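Local coordinates for protein CDP-4-keto-6-deoxy-D-glucose-3-dehydrase (Yersinia pseudotuberculosis, PDB 3BB8) that is a pyridoxal 5'-phosphate-binding dehydrase of the aspartate aminotransferase fold that probably acts on CDP-4-keto-6-deoxy-D-glucose in lipopolysaccharide sugar biosynthesis, at residues G76-L81 against F231-E236. The protein carries 1 engineered substitution. Sequence-based numbering, arbitrary orientation.
Sequences GVPYVL and FTQSAE
The first residues of strand 79-83 pair with the last of strand 228-232, antiparallel, in the large mixed sheet: Tyr79 with Thr232, Val80 with Phe231. Tyr79 and Thr232 form the hydrogen-bonded pair: Thr232 N donates to Tyr79 O at 2.9 Å, and Tyr79 N reaches Thr232 O at 3.3 Å, arriving nearly along the C=O axis. Tyr79 O is approached a second time, by Phe231 CA at 3.0 Å in a CA-H...O contact.

On the face shared by Val80 and Phe231, Val80 CG2 lies 3.7 Å from Phe231 CB, the two side chains running alongside each other in the same direction. Val77 CG2 meets the same CB, while the Phe231 side chain also touches Leu75 of helix 62-75 and Val214 of strand 211-215.

Chi1 of Tyr79 (-49°) sets CG beside the backbone N. The ring reaches the start of helix 235-245, CE2 lying obliquely 3.3 Å from Ala235 N and OH 3.5 Å from Ala235 CB; Pro78 CB sits over the centre of one ring face.

Thr232 OG1 accepts from Ser234 N at 3.1 Å, an ST turn, and donates to the backbone carbonyl of Asp210; Ser234 then N-caps the helix through Leu237 N. Gly76, with positive phi, closes helix 62-75 in a Schellman motif. Strand 228-232 runs antiparallel to both neighbours, 79-83 and 211-215, the reversed strand characteristic of the large-domain sheet in the aspartate aminotransferase fold (fold type I).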
loop_
_atom_site.group_PDB
_atom_site.type_symbol
_atom_site.label_atom_id
_atom_site.label_comp_id
_atom_site.label_asym_id
_atom_site.label_seq_id
_atom_site.Cartn_x
_atom_site.Cartn_y
_atom_site.Cartn_z
ATOM N N GLY A 76 19.711 -10.601 10.200
ATOM C CA GLY A 76 19.945 -11.299 11.449
ATOM C C GLY A 76 18.707 -11.325 12.331
ATOM O O GLY A 76 18.809 -11.264 13.558
ATOM N N VAL A 77 17.530 -11.397 11.710
ATOM C CA VAL A 77 16.274 -11.445 12.457
ATOM C C VAL A 77 15.389 -12.565 11.938
ATOM O O VAL A 77 15.488 -12.958 10.776
ATOM C CB VAL A 77 15.488 -10.119 12.371
ATOM C CG1 VAL A 77 16.304 -9.006 12.986
ATOM C CG2 VAL A 77 15.124 -9.809 10.915
ATOM N N PRO A 78 14.510 -13.096 12.796
ATOM C CA PRO A 78 13.601 -14.185 12.428
ATOM C C PRO A 78 12.352 -13.783 11.641
ATOM O O PRO A 78 11.931 -14.503 10.738
ATOM C CB PRO A 78 13.251 -14.797 13.778
ATOM C CG PRO A 78 13.191 -13.591 14.671
ATOM C CD PRO A 78 14.412 -12.791 14.237
ATOM N N TYR A 79 11.772 -12.634 11.972
ATOM C CA TYR A 79 10.553 -12.191 11.309
ATOM C C TYR A 79 10.675 -10.981 10.390
ATOM O O TYR A 79 11.084 -9.894 10.803
ATOM C CB TYR A 79 9.492 -11.931 12.365
ATOM C CG TYR A 79 9.371 -13.079 13.331
ATOM C CD1 TYR A 79 8.998 -14.348 12.884
ATOM C CD2 TYR A 79 9.666 -12.913 14.684
ATOM C CE1 TYR A 79 8.923 -15.430 13.760
ATOM C CE2 TYR A 79 9.594 -13.990 15.573
ATOM C CZ TYR A 79 9.223 -15.246 15.102
ATOM O OH TYR A 79 9.158 -16.318 15.967
ATOM N N VAL A 80 10.302 -11.191 9.133
ATOM C CA VAL A 80 10.341 -10.151 8.119
ATOM C C VAL A 80 9.038 -10.196 7.328
ATOM O O VAL A 80 8.674 -11.228 6.780
ATOM C CB VAL A 80 11.527 -10.361 7.148
ATOM C CG1 VAL A 80 11.405 -9.414 5.951
ATOM C CG2 VAL A 80 12.851 -10.133 7.883
ATOM N N LEU A 81 8.338 -9.068 7.281
ATOM C CA LEU A 81 7.079 -8.970 6.554
ATOM C C LEU A 81 7.193 -7.918 5.453
ATOM O O LEU A 81 7.587 -6.781 5.724
ATOM C CB LEU A 81 5.956 -8.560 7.508
ATOM C CG LEU A 81 5.503 -9.546 8.581
ATOM C CD1 LEU A 81 4.527 -8.852 9.524
ATOM C CD2 LEU A 81 4.850 -10.755 7.914
ATOM N N PHE A 231 10.325 -5.712 10.035
ATOM C CA PHE A 231 11.019 -6.857 10.589
ATOM C C PHE A 231 11.158 -6.703 12.088
ATOM O O PHE A 231 11.210 -5.585 12.605
ATOM C CB PHE A 231 12.380 -7.064 9.905
ATOM C CG PHE A 231 13.233 -5.826 9.812
ATOM C CD1 PHE A 231 14.041 -5.435 10.873
ATOM C CD2 PHE A 231 13.277 -5.089 8.627
ATOM C CE1 PHE A 231 14.897 -4.327 10.760
ATOM C CE2 PHE A 231 14.125 -3.981 8.496
ATOM C CZ PHE A 231 14.939 -3.600 9.566
ATOM N N THR A 232 11.185 -7.831 12.790
ATOM C CA THR A 232 11.251 -7.813 14.243
ATOM C C THR A 232 11.810 -9.129 14.753
ATOM O O THR A 232 12.036 -10.060 13.986
ATOM C CB THR A 232 9.833 -7.596 14.848
ATOM O OG1 THR A 232 9.914 -7.499 16.275
ATOM C CG2 THR A 232 8.917 -8.755 14.492
ATOM N N GLN A 233 12.040 -9.202 16.057
ATOM C CA GLN A 233 12.561 -10.420 16.647
ATOM C C GLN A 233 11.469 -11.037 17.500
ATOM O O GLN A 233 11.594 -12.164 17.981
ATOM C CB GLN A 233 13.791 -10.092 17.487
ATOM C CG GLN A 233 14.770 -9.198 16.738
ATOM C CD GLN A 233 16.153 -9.213 17.334
ATOM O OE1 GLN A 233 16.858 -10.225 17.263
ATOM N NE2 GLN A 233 16.554 -8.094 17.933
ATOM N N SER A 234 10.385 -10.285 17.661
ATOM C CA SER A 234 9.248 -10.717 18.452
ATOM C C SER A 234 8.146 -11.383 17.636
ATOM O O SER A 234 7.623 -10.804 16.686
ATOM C CB SER A 234 8.661 -9.523 19.188
ATOM O OG SER A 234 7.349 -9.812 19.629
ATOM N N ALA A 235 7.791 -12.603 18.026
ATOM C CA ALA A 235 6.737 -13.351 17.353
ATOM C C ALA A 235 5.410 -12.650 17.591
ATOM O O ALA A 235 4.550 -12.616 16.721
ATOM C CB ALA A 235 6.678 -14.772 17.891
ATOM N N GLU A 236 5.242 -12.089 18.777
ATOM C CA GLU A 236 4.013 -11.383 19.085
ATOM C C GLU A 236 3.807 -10.175 18.165
ATOM O O GLU A 236 2.733 -10.010 17.592
ATOM C CB GLU A 236 4.016 -10.924 20.534
ATOM C CG GLU A 236 2.798 -10.105 20.917
ATOM C CD GLU A 236 2.854 -9.694 22.364
ATOM O OE1 GLU A 236 3.989 -9.565 22.849
ATOM O OE2 GLU A 236 1.797 -9.496 23.006
#